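PDB 1TWY: ABC transporter, periplasmic substrate-binding protein from Vibrio cholerae O1 biovar eltor, which probably captures phosphate in the periplasm and delivers it to an ABC-type importer in the inner membrane. Local coordinates for residues I69-K73 with S89-L95; Y124-K128 with A200-I204; L45-Y49 with E254-L259; Q217-A221 with T232-S236. All blocks are in the same frame, centred on the assembly; numbering follows the deposited sequence.

In the fold
The four contacts lie along an elongated, two-lobed chain with the architecture of periplasmic binding proteins. Contacts 1 and 3 belong to one end, about 22 Å apart centre to centre; contact 2 lies across the centre of the chain from both, its centre about 33 Å from that of contact 1 and about 37 Å from that of contact 3. Contact 4 neighbours contact 2, about 15 Å between centres, and strands 200-205 and 214-218 bring both to the same mixed sheet. Contact 3 ties residues 45-49 to 254-259 and encloses the other three. The bound magnesium ion is about 11 Å from the side chain of Y127 in contact 2 and about 14 Å from that of L235 in contact 4.

Contact 1. Residues I69-K73 with S89-L95; sequences ISLLK and SEAQNTL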
loop_
_atom_site.group_PDB
_atom_site.type_symbol
_atom_site.label_atom_id
_atom_site.label_comp_id
_atom_site.label_asym_id
_atom_site.label_seq_id
_atom_site.Cartn_x
_atom_site.Cartn_y
_atom_site.Cartn_z
ATOM N N ILE A 69 13.837 -7.466 -3.237
ATOM C CA ILE A 69 14.498 -7.312 -4.537
ATOM C C ILE A 69 15.942 -7.789 -4.394
ATOM O O ILE A 69 16.409 -8.550 -5.228
ATOM C CB ILE A 69 14.432 -5.896 -4.992
ATOM C CG1 ILE A 69 12.967 -5.482 -5.330
ATOM C CG2 ILE A 69 15.354 -5.686 -6.157
ATOM C CD1 ILE A 69 12.708 -4.026 -5.393
ATOM N N SER A 70 16.641 -7.336 -3.363
ATOM C CA SER A 70 18.046 -7.719 -3.187
ATOM C C SER A 70 18.230 -9.209 -3.015
ATOM O O SER A 70 19.137 -9.803 -3.616
ATOM C CB SER A 70 18.602 -7.017 -1.961
ATOM O OG SER A 70 19.987 -7.387 -1.774
ATOM N N LEU A 71 17.389 -9.832 -2.188
ATOM C CA LEU A 71 17.449 -11.252 -1.972
ATOM C C LEU A 71 17.224 -12.071 -3.233
ATOM O O LEU A 71 17.802 -13.114 -3.419
ATOM C CB LEU A 71 16.508 -11.664 -0.829
ATOM C CG LEU A 71 16.877 -11.182 0.585
ATOM C CD1 LEU A 71 15.637 -11.383 1.573
ATOM C CD2 LEU A 71 17.986 -11.945 1.088
ATOM N N LEU A 72 16.285 -11.641 -4.050
ATOM C CA LEU A 72 16.048 -12.293 -5.353
ATOM C C LEU A 72 17.240 -12.114 -6.288
ATOM O O LEU A 72 17.627 -13.109 -6.942
ATOM C CB LEU A 72 14.798 -11.735 -6.018
ATOM C CG LEU A 72 14.440 -12.323 -7.364
ATOM C CD1 LEU A 72 14.080 -13.734 -7.325
ATOM C CD2 LEU A 72 13.297 -11.472 -7.999
ATOM N N LYS A 73 17.828 -10.909 -6.298
ATOM C CA LYS A 73 18.981 -10.622 -7.220
ATOM C C LYS A 73 20.222 -11.366 -6.761
ATOM O O LYS A 73 21.036 -11.795 -7.616
ATOM C CB LYS A 73 19.246 -9.178 -7.404
ATOM C CG LYS A 73 18.247 -8.448 -8.280
ATOM C CD LYS A 73 18.637 -7.010 -8.447
ATOM C CE LYS A 73 17.571 -6.265 -9.232
ATOM N NZ LYS A 73 18.069 -4.899 -9.599
ATOM N N SER A 89 16.925 1.874 -11.745
ATOM C CA SER A 89 18.124 1.124 -11.315
ATOM C C SER A 89 17.849 -0.312 -10.883
ATOM O O SER A 89 18.760 -1.166 -10.847
ATOM C CB SER A 89 18.882 1.932 -10.210
ATOM O OG SER A 89 19.122 1.178 -9.022
ATOM N N GLU A 90 16.592 -0.593 -10.521
ATOM C CA GLU A 90 16.229 -1.926 -10.019
ATOM C C GLU A 90 15.827 -2.843 -11.163
ATOM O O GLU A 90 15.881 -4.065 -11.049
ATOM C CB GLU A 90 15.034 -1.815 -9.045
ATOM C CG GLU A 90 15.446 -1.554 -7.591
ATOM C CD GLU A 90 14.356 -0.933 -6.701
ATOM O OE1 GLU A 90 13.226 -0.660 -7.187
ATOM O OE2 GLU A 90 14.668 -0.681 -5.538
ATOM N N ALA A 91 15.380 -2.232 -12.247
ATOM C CA ALA A 91 14.929 -2.923 -13.427
ATOM C C ALA A 91 16.074 -3.698 -13.980
ATOM O O ALA A 91 17.225 -3.282 -13.868
ATOM C CB ALA A 91 14.411 -1.939 -14.466
ATOM N N GLN A 92 15.808 -4.925 -14.322
ATOM C CA GLN A 92 16.816 -5.816 -14.952
ATOM C C GLN A 92 16.166 -6.492 -16.124
ATOM O O GLN A 92 14.991 -6.828 -16.122
ATOM C CB GLN A 92 17.292 -6.927 -14.022
ATOM C CG GLN A 92 18.210 -6.592 -12.946
ATOM C CD GLN A 92 18.668 -7.903 -12.258
ATOM O OE1 GLN A 92 17.915 -8.919 -12.189
ATOM N NE2 GLN A 92 19.892 -7.880 -11.746
ATOM N N ASN A 93 16.930 -6.672 -17.187
ATOM C CA ASN A 93 16.289 -7.066 -18.432
ATOM C C ASN A 93 15.575 -8.448 -18.352
ATOM O O ASN A 93 14.535 -8.658 -18.990
ATOM C CB ASN A 93 17.317 -7.017 -19.594
ATOM C CG ASN A 93 17.501 -5.583 -20.196
ATOM O OD1 ASN A 93 18.465 -5.325 -20.961
ATOM N ND2 ASN A 93 16.566 -4.669 -19.882
ATOM N N THR A 94 16.121 -9.369 -17.556
ATOM C CA THR A 94 15.576 -10.742 -17.433
ATOM C C THR A 94 14.641 -10.958 -16.202
ATOM O O THR A 94 14.223 -12.072 -15.957
ATOM C CB THR A 94 16.661 -11.770 -17.320
ATOM O OG1 THR A 94 17.501 -11.540 -16.174
ATOM C CG2 THR A 94 17.590 -11.767 -18.611
ATOM N N LEU A 95 14.498 -9.908 -15.426
ATOM C CA LEU A 95 13.553 -9.877 -14.328
ATOM C C LEU A 95 12.205 -9.754 -14.926
ATOM O O LEU A 95 11.995 -8.891 -15.749
ATOM C CB LEU A 95 13.848 -8.650 -13.489
ATOM C CG LEU A 95 13.250 -8.654 -12.090
ATOM C CD1 LEU A 95 13.337 -10.001 -11.449
ATOM C CD2 LEU A 95 14.003 -7.607 -11.270
#
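The ammonium group of K73 donates a hydrogen bond to the backbone carbonyl of E90, NZ to O 2.8 Å. The approach is bent, with a C=O...N angle of 113°, and the donor stands 34° out of the carbonyl plane. K73 reaches this acceptor from the last turn of its helix because its chain is fully extended beyond CG. On the way it runs alongside Q92, which comes from the opposite direction: K73 CE lies 3.6 Å from Q92 CD, and K73 CD is equally close to Q92 NE2. The methylene chain of the lysine thus packs on the flat amide, while the amide oxygen OE1 is engaged by the hydroxyl of Y244.

The carboxylate of E90 turns to other partners. Its OE1 takes a salt bridge from R84 and a hydrogen bond from the backbone N of T87, which pin the group where I69 CD1 meets its carbon CD at 3.7 Å. These two side chains cross at about a right angle, so an isoleucine methyl packs against a carboxylate already held by other bonds. The third point of contact is purely apolar: L72 CD2 touches L95 CD1 at 3.8 Å. L95 also closes a type I turn that starts at Q92, its N bonded to Q92 O.

Helix 65-73 is thereby joined to the loop that leads from strand 79-82 into strand 96-109, while the side chains of I69 and L72 also rest on strands 79-82 and 236-243.

Contact 2. Residues Y124-K128 with A200-I204; sequences YGIYK and AVGFI
Apolar contacts join I126 and Y127 to alternate residues of the strand. I126 CG2 meets V201 CG1 at 4.1 Å, and the same valine methyl stands obliquely to the ring of Y127, 4.4 Å from its CE1. V201 CG1 sits between the backbone N and the carbonyl carbon (chi1 55°), which turns this branch toward the helix. Between the aromatic rings the approach is also oblique, Y127 CE2 to F203 CE1 being 4.1 Å.

Close contacts of the phenol oxygen form the second group. Y127 OH reaches the strand at G202, 3.4 Å from its CA. It also lies at the edge of the F203 ring, near its plane, 3.7 Å from CD1. The polar partner of this hydroxyl is elsewhere: it hydrogen-bonds to the carbonyl of V147 on strand 145-149, which pairs in parallel with strand 200-205. F159 adds another ring, edge-to-face with Y127 and stacked on F203.

Segment 124-128 thus runs at 108° to segment 200-204 through a buried, largely hydrocarbon interface, whose one inserted hydroxyl is satisfied by a main-chain oxygen of the adjoining strand.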
loop_
_atom_site.group_PDB
_atom_site.type_symbol
_atom_site.label_atom_id
_atom_site.label_comp_id
_atom_site.label_asym_id
_atom_site.label_seq_id
_atom_site.Cartn_x
_atom_site.Cartn_y
_atom_site.Cartn_z
ATOM N N TYR A 124 -1.062 17.566 -0.240
ATOM C CA TYR A 124 0.360 17.753 -0.023
ATOM C C TYR A 124 0.637 18.915 0.905
ATOM O O TYR A 124 1.411 18.836 1.879
ATOM C CB TYR A 124 1.054 17.955 -1.393
ATOM C CG TYR A 124 2.530 18.303 -1.277
ATOM C CD1 TYR A 124 3.509 17.299 -1.208
ATOM C CD2 TYR A 124 2.988 19.638 -1.211
ATOM C CE1 TYR A 124 4.848 17.553 -1.139
ATOM C CE2 TYR A 124 4.280 19.888 -1.119
ATOM C CZ TYR A 124 5.271 18.844 -1.043
ATOM O OH TYR A 124 6.638 19.157 -0.956
ATOM N N GLY A 125 0.043 20.055 0.569
ATOM C CA GLY A 125 0.149 21.176 1.470
ATOM C C GLY A 125 -0.260 21.070 2.895
ATOM O O GLY A 125 0.431 21.549 3.848
ATOM N N ILE A 126 -1.329 20.282 3.103
ATOM C CA ILE A 126 -1.710 19.981 4.474
ATOM C C ILE A 126 -0.682 19.117 5.248
ATOM O O ILE A 126 -0.225 19.448 6.327
ATOM C CB ILE A 126 -3.106 19.262 4.427
ATOM C CG1 ILE A 126 -4.213 20.268 4.088
ATOM C CG2 ILE A 126 -3.415 18.549 5.791
ATOM C CD1 ILE A 126 -5.476 19.661 3.671
ATOM N N TYR A 127 -0.210 18.052 4.610
ATOM C CA TYR A 127 0.790 17.168 5.225
ATOM C C TYR A 127 2.132 17.834 5.392
ATOM O O TYR A 127 2.851 17.505 6.304
ATOM C CB TYR A 127 0.857 15.771 4.539
ATOM C CG TYR A 127 -0.194 14.877 5.163
ATOM C CD1 TYR A 127 -1.508 14.942 4.787
ATOM C CD2 TYR A 127 0.162 13.976 6.104
ATOM C CE1 TYR A 127 -2.487 14.194 5.421
ATOM C CE2 TYR A 127 -0.813 13.152 6.704
ATOM C CZ TYR A 127 -2.063 13.270 6.399
ATOM O OH TYR A 127 -3.092 12.520 7.034
ATOM N N LYS A 128 2.430 18.876 4.570
ATOM C CA LYS A 128 3.659 19.611 4.750
ATOM C C LYS A 128 3.596 20.650 5.826
ATOM O O LYS A 128 4.648 21.125 6.216
ATOM C CB LYS A 128 4.061 20.366 3.485
ATOM C CG LYS A 128 4.669 19.528 2.430
ATOM C CD LYS A 128 6.127 19.189 2.640
ATOM C CE LYS A 128 7.096 20.360 2.313
ATOM N NZ LYS A 128 8.293 20.250 3.190
ATOM N N ALA A 200 -9.596 16.539 12.459
ATOM C CA ALA A 200 -8.562 15.657 12.009
ATOM C C ALA A 200 -8.738 15.159 10.572
ATOM O O ALA A 200 -9.819 15.085 10.009
ATOM C CB ALA A 200 -8.546 14.370 12.969
ATOM N N VAL A 201 -7.593 14.900 9.951
ATOM C CA VAL A 201 -7.490 14.197 8.692
ATOM C C VAL A 201 -6.486 13.154 8.796
ATOM O O VAL A 201 -5.431 13.237 9.500
ATOM C CB VAL A 201 -7.097 15.105 7.484
ATOM C CG1 VAL A 201 -5.837 15.876 7.703
ATOM C CG2 VAL A 201 -7.183 14.395 6.109
ATOM N N GLY A 202 -6.812 12.048 8.129
ATOM C CA GLY A 202 -5.899 10.947 8.123
ATOM C C GLY A 202 -6.098 10.061 6.900
ATOM O O GLY A 202 -6.798 10.421 5.980
ATOM N N PHE A 203 -5.370 8.955 6.889
ATOM C CA PHE A 203 -5.396 7.950 5.762
ATOM C C PHE A 203 -5.491 6.564 6.390
ATOM O O PHE A 203 -4.918 6.282 7.462
ATOM C CB PHE A 203 -4.248 8.084 4.806
ATOM C CG PHE A 203 -2.914 7.995 5.403
ATOM C CD1 PHE A 203 -2.290 9.121 5.926
ATOM C CD2 PHE A 203 -2.279 6.772 5.546
ATOM C CE1 PHE A 203 -1.087 9.050 6.574
ATOM C CE2 PHE A 203 -1.036 6.714 6.223
ATOM C CZ PHE A 203 -0.442 7.886 6.697
ATOM N N ILE A 204 -6.169 5.675 5.710
ATOM C CA ILE A 204 -6.355 4.270 6.124
ATOM C C ILE A 204 -6.429 3.420 4.866
ATOM O O ILE A 204 -6.706 3.875 3.754
ATOM C CB ILE A 204 -7.649 4.055 6.885
ATOM C CG1 ILE A 204 -8.944 4.464 6.102
ATOM C CG2 ILE A 204 -7.661 4.752 8.289
ATOM C CD1 ILE A 204 -10.221 4.140 6.979
#

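Contact 3. Residues L45-Y49 with E254-L259; sequences LAEKY and EFIAFL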
loop_
_atom_site.group_PDB
_atom_site.type_symbol
_atom_site.label_atom_id
_atom_site.label_comp_id
_atom_site.label_asym_id
_atom_site.label_seq_id
_atom_site.Cartn_x
_atom_site.Cartn_y
_atom_site.Cartn_z
ATOM N N LEU A 45 -2.178 -17.216 0.671
ATOM C CA LEU A 45 -2.046 -17.901 -0.607
ATOM C C LEU A 45 -1.147 -19.116 -0.439
ATOM O O LEU A 45 -1.362 -20.153 -1.033
ATOM C CB LEU A 45 -1.537 -16.934 -1.684
ATOM C CG LEU A 45 -2.480 -15.784 -1.928
ATOM C CD1 LEU A 45 -1.831 -14.767 -2.809
ATOM C CD2 LEU A 45 -3.787 -16.363 -2.663
ATOM N N ALA A 46 -0.051 -18.917 0.278
ATOM C CA ALA A 46 0.935 -19.967 0.493
ATOM C C ALA A 46 0.263 -21.167 1.244
ATOM O O ALA A 46 0.364 -22.322 0.809
ATOM C CB ALA A 46 2.115 -19.463 1.301
ATOM N N GLU A 47 -0.401 -20.861 2.353
ATOM C CA GLU A 47 -1.073 -21.920 3.129
ATOM C C GLU A 47 -2.072 -22.676 2.224
ATOM O O GLU A 47 -2.110 -23.900 2.222
ATOM C CB GLU A 47 -1.718 -21.345 4.407
ATOM C CG GLU A 47 -2.564 -22.347 5.217
ATOM C CD GLU A 47 -2.626 -22.002 6.717
ATOM O OE1 GLU A 47 -1.564 -21.690 7.348
ATOM O OE2 GLU A 47 -3.750 -22.027 7.277
ATOM N N LYS A 48 -2.812 -21.977 1.364
ATOM C CA LYS A 48 -3.653 -22.640 0.380
ATOM C C LYS A 48 -2.853 -23.551 -0.562
ATOM O O LYS A 48 -3.252 -24.680 -0.843
ATOM C CB LYS A 48 -4.497 -21.603 -0.392
ATOM C CG LYS A 48 -5.224 -22.023 -1.695
ATOM C CD LYS A 48 -6.433 -22.964 -1.489
ATOM C CE LYS A 48 -7.541 -22.705 -2.505
ATOM N NZ LYS A 48 -8.648 -21.893 -1.879
ATOM N N TYR A 49 -1.746 -23.059 -1.096
ATOM C CA TYR A 49 -1.039 -23.837 -2.100
ATOM C C TYR A 49 -0.435 -25.105 -1.442
ATOM O O TYR A 49 -0.353 -26.159 -2.103
ATOM C CB TYR A 49 0.047 -22.979 -2.739
ATOM C CG TYR A 49 0.943 -23.657 -3.775
ATOM C CD1 TYR A 49 0.577 -23.692 -5.084
ATOM C CD2 TYR A 49 2.159 -24.198 -3.416
ATOM C CE1 TYR A 49 1.391 -24.238 -6.035
ATOM C CE2 TYR A 49 2.986 -24.813 -4.375
ATOM C CZ TYR A 49 2.604 -24.780 -5.680
ATOM O OH TYR A 49 3.388 -25.353 -6.670
ATOM N N GLU A 254 5.306 -23.433 -11.031
ATOM C CA GLU A 254 4.057 -23.902 -10.522
ATOM C C GLU A 254 3.409 -22.957 -9.457
ATOM O O GLU A 254 2.196 -22.745 -9.476
ATOM C CB GLU A 254 4.245 -25.317 -9.976
ATOM C CG GLU A 254 2.979 -26.035 -9.636
ATOM C CD GLU A 254 3.189 -27.551 -9.382
ATOM O OE1 GLU A 254 4.301 -28.110 -9.628
ATOM O OE2 GLU A 254 2.223 -28.188 -8.929
ATOM N N PHE A 255 4.210 -22.410 -8.569
ATOM C CA PHE A 255 3.645 -21.448 -7.611
ATOM C C PHE A 255 3.200 -20.144 -8.333
ATOM O O PHE A 255 2.089 -19.577 -8.037
ATOM C CB PHE A 255 4.634 -21.135 -6.483
ATOM C CG PHE A 255 4.015 -20.362 -5.392
ATOM C CD1 PHE A 255 2.961 -20.889 -4.656
ATOM C CD2 PHE A 255 4.448 -19.072 -5.095
ATOM C CE1 PHE A 255 2.377 -20.195 -3.677
ATOM C CE2 PHE A 255 3.838 -18.334 -4.096
ATOM C CZ PHE A 255 2.841 -18.867 -3.380
ATOM N N ILE A 256 4.003 -19.665 -9.247
ATOM C CA ILE A 256 3.640 -18.487 -10.055
ATOM C C ILE A 256 2.328 -18.690 -10.819
ATOM O O ILE A 256 1.367 -17.854 -10.736
ATOM C CB ILE A 256 4.781 -18.103 -11.018
ATOM C CG1 ILE A 256 6.044 -17.709 -10.248
ATOM C CG2 ILE A 256 4.376 -16.949 -11.953
ATOM C CD1 ILE A 256 5.996 -16.280 -9.678
ATOM N N ALA A 257 2.191 -19.836 -11.498
ATOM C CA ALA A 257 0.881 -20.181 -12.038
ATOM C C ALA A 257 -0.340 -20.131 -11.113
ATOM O O ALA A 257 -1.401 -19.590 -11.462
ATOM C CB ALA A 257 0.908 -21.646 -12.710
ATOM N N PHE A 258 -0.180 -20.720 -9.964
ATOM C CA PHE A 258 -1.205 -20.648 -8.943
ATOM C C PHE A 258 -1.577 -19.171 -8.576
ATOM O O PHE A 258 -2.717 -18.846 -8.342
ATOM C CB PHE A 258 -0.723 -21.361 -7.691
ATOM C CG PHE A 258 -1.536 -21.066 -6.475
ATOM C CD1 PHE A 258 -2.763 -21.580 -6.318
ATOM C CD2 PHE A 258 -1.016 -20.191 -5.454
ATOM C CE1 PHE A 258 -3.499 -21.303 -5.211
ATOM C CE2 PHE A 258 -1.746 -19.930 -4.337
ATOM C CZ PHE A 258 -2.962 -20.494 -4.180
ATOM N N LEU A 259 -0.567 -18.280 -8.533
ATOM C CA LEU A 259 -0.799 -16.904 -8.164
ATOM C C LEU A 259 -1.632 -16.197 -9.192
ATOM O O LEU A 259 -2.299 -15.233 -8.915
ATOM C CB LEU A 259 0.500 -16.110 -7.885
ATOM C CG LEU A 259 1.309 -16.525 -6.691
ATOM C CD1 LEU A 259 2.616 -15.700 -6.607
ATOM C CD2 LEU A 259 0.488 -16.360 -5.445
#
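Y49 packs against F255, which lies over one face of its ring, and F258, which sits obliquely beside CD1. F255 presents its edge to the tyrosine face, CD1 lying over the ring centre and 3.5 Å from Y49 CG. The pair is T-shaped, with ring centroids 4.9 Å apart and planes at 83°. F258 meets Y49 differently: the rings are oblique, and the closest atoms are Y49 CD1 and F258 CG at 3.6 Å. Y49 CB also stands over the F258 face in a CH-pi contact, 4.1 Å from the centroid. At its far end Y49 OH lies against the aliphatic part of E254, 3.1 Å from CG, a tight approach to a carbon.

Earlier on helix 36-52, K48 borders F258, its CG 3.7 Å from F258 CZ, before the lysine chain bends away. The backbone carbonyl of L45 also approaches the F258 ring, O to CE2 3.3 Å, although it is already the acceptor for Y49 N within the helix. L45 CD1 and L259 CD2 close the other end of the interface at 3.9 Å. With CG anti to the backbone N in Y49 (chi1 177°), F255 and F258, all three rings reach into the interface.

H53 stacks on Y49, while A46 and F255 both rest on V58 of strand 57-62; L45 packs on helix 262-270. The arrangement is an aromatic cluster at a steep helix crossing, 115° between segment directions, joining an N-terminal and a C-terminal helix within the same lobe of a periplasmic binding protein fold.

Contact 4. Residues Q217-A221 with T232-S236; sequences QFEKA and TYQLS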
loop_
_atom_site.group_PDB
_atom_site.type_symbol
_atom_site.label_atom_id
_atom_site.label_comp_id
_atom_site.label_asym_id
_atom_site.label_seq_id
_atom_site.Cartn_x
_atom_site.Cartn_y
_atom_site.Cartn_z
ATOM N N GLN A 217 -13.220 12.186 -1.666
ATOM C CA GLN A 217 -12.593 12.036 -2.969
ATOM C C GLN A 217 -11.169 12.545 -2.962
ATOM O O GLN A 217 -10.797 13.417 -2.184
ATOM C CB GLN A 217 -13.384 12.837 -4.011
ATOM C CG GLN A 217 -14.742 12.265 -4.230
ATOM C CD GLN A 217 -15.636 13.249 -5.100
ATOM O OE1 GLN A 217 -15.370 14.481 -5.188
ATOM N NE2 GLN A 217 -16.652 12.719 -5.689
ATOM N N PHE A 218 -10.400 12.030 -3.893
ATOM C CA PHE A 218 -9.084 12.529 -4.252
ATOM C C PHE A 218 -9.095 12.897 -5.725
ATOM O O PHE A 218 -9.354 12.028 -6.598
ATOM C CB PHE A 218 -7.997 11.483 -4.000
ATOM C CG PHE A 218 -6.597 12.016 -4.187
ATOM C CD1 PHE A 218 -6.103 12.969 -3.339
ATOM C CD2 PHE A 218 -5.798 11.520 -5.182
ATOM C CE1 PHE A 218 -4.807 13.439 -3.430
ATOM C CE2 PHE A 218 -4.503 11.964 -5.276
ATOM C CZ PHE A 218 -4.024 12.936 -4.444
ATOM N N GLU A 219 -8.807 14.173 -6.012
ATOM C CA GLU A 219 -8.915 14.737 -7.382
ATOM C C GLU A 219 -10.264 14.374 -7.982
ATOM O O GLU A 219 -10.358 13.947 -9.118
ATOM C CB GLU A 219 -7.769 14.316 -8.281
ATOM C CG GLU A 219 -6.405 14.894 -7.839
ATOM C CD GLU A 219 -6.214 16.384 -8.112
ATOM O OE1 GLU A 219 -7.158 17.130 -8.525
ATOM O OE2 GLU A 219 -5.057 16.851 -7.899
ATOM N N LYS A 220 -11.316 14.550 -7.179
ATOM C CA LYS A 220 -12.705 14.355 -7.570
ATOM C C LYS A 220 -13.103 12.901 -7.924
ATOM O O LYS A 220 -14.287 12.648 -8.256
ATOM C CB LYS A 220 -13.131 15.310 -8.748
ATOM C CG LYS A 220 -13.216 16.776 -8.394
ATOM C CD LYS A 220 -14.553 17.445 -8.883
ATOM C CE LYS A 220 -14.412 18.957 -9.005
ATOM N NZ LYS A 220 -13.051 19.306 -9.543
ATOM N N ALA A 221 -12.223 11.940 -7.658
ATOM C CA ALA A 221 -12.540 10.531 -7.892
ATOM C C ALA A 221 -12.925 9.904 -6.564
ATOM O O ALA A 221 -12.220 10.094 -5.541
ATOM C CB ALA A 221 -11.350 9.807 -8.472
ATOM N N THR A 232 -8.641 5.700 -12.139
ATOM C CA THR A 232 -9.192 7.046 -12.017
ATOM C C THR A 232 -8.965 7.562 -10.607
ATOM O O THR A 232 -8.781 8.725 -10.409
ATOM C CB THR A 232 -10.643 7.167 -12.516
ATOM O OG1 THR A 232 -11.590 6.495 -11.685
ATOM C CG2 THR A 232 -10.790 6.492 -13.889
ATOM N N TYR A 233 -8.965 6.661 -9.628
ATOM C CA TYR A 233 -8.549 7.030 -8.264
ATOM C C TYR A 233 -7.051 6.778 -8.076
ATOM O O TYR A 233 -6.592 5.671 -8.216
ATOM C CB TYR A 233 -9.448 6.299 -7.241
ATOM C CG TYR A 233 -9.105 6.670 -5.807
ATOM C CD1 TYR A 233 -9.705 7.755 -5.227
ATOM C CD2 TYR A 233 -8.336 5.863 -5.044
ATOM C CE1 TYR A 233 -9.417 8.113 -3.890
ATOM C CE2 TYR A 233 -8.031 6.227 -3.690
ATOM C CZ TYR A 233 -8.616 7.288 -3.148
ATOM O OH TYR A 233 -8.401 7.702 -1.856
ATOM N N GLN A 234 -6.301 7.813 -7.758
ATOM C CA GLN A 234 -4.870 7.780 -7.834
ATOM C C GLN A 234 -4.190 7.079 -6.609
ATOM O O GLN A 234 -3.031 6.721 -6.747
ATOM C CB GLN A 234 -4.228 9.186 -8.020
ATOM C CG GLN A 234 -4.517 9.921 -9.344
ATOM C CD GLN A 234 -3.874 11.355 -9.258
ATOM O OE1 GLN A 234 -2.713 11.519 -8.729
ATOM N NE2 GLN A 234 -4.641 12.347 -9.639
ATOM N N LEU A 235 -4.837 6.982 -5.407
ATOM C CA LEU A 235 -4.162 6.621 -4.230
ATOM C C LEU A 235 -4.205 5.102 -4.040
ATOM O O LEU A 235 -4.988 4.510 -3.320
ATOM C CB LEU A 235 -4.744 7.351 -3.000
ATOM C CG LEU A 235 -4.401 8.855 -3.046
ATOM C CD1 LEU A 235 -5.002 9.493 -1.773
ATOM C CD2 LEU A 235 -2.919 9.347 -3.335
ATOM N N SER A 236 -3.386 4.452 -4.832
ATOM C CA SER A 236 -3.297 3.020 -4.761
ATOM C C SER A 236 -1.863 2.623 -5.043
ATOM O O SER A 236 -1.064 3.357 -5.597
ATOM C CB SER A 236 -4.192 2.366 -5.753
ATOM O OG SER A 236 -3.591 2.419 -7.011
HETATM O O HOH W 1 -7.702 10.378 -7.938
HETATM O O HOH W 2 -2.948 14.691 -9.006
#
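A type I' beta turn, F218 to A221, ends strand 214-218 and packs against the loop that enters strand 236-243. F218 and A221 close the turn with reciprocal backbone bonds, and the F218 ring then lies against L235. L235 CD1 stands over one face of that ring in a CH-pi contact, 3.9 Å from the centroid and 14° off the normal, while its CD2 touches F218 CE2. Q234 CB approaches the same ring at its edge, 3.9 Å from CE2. The opposite face is met by E219 CG, so the ring is bordered on both faces and along one edge.

F218 CB touches Y233 CE1 at 3.7 Å. The Y233 ring also points its edge at the turn, with A221 O lying in the ring plane 3.4 Å from CD1; Y233 OH bonds to the carbonyl of L105 on strand 96-109. A221 CB packs on the carbonyl of T232.

Water links the polar groups. One molecule donates to F218 O at 2.7 Å and to T232 O, and accepts from Q234 N, thereby joining the two backbones through three bonds. R120 of helix 120-128 holds both polar side chains, its backbone N bonding E219 OE2 and its side-chain NH2 bonding Q234 OE1. The carboxylate and amide planes are only 10° apart, and a second water joins them, accepting from Q234 NE2 at 3.0 Å and donating to E219 OE2.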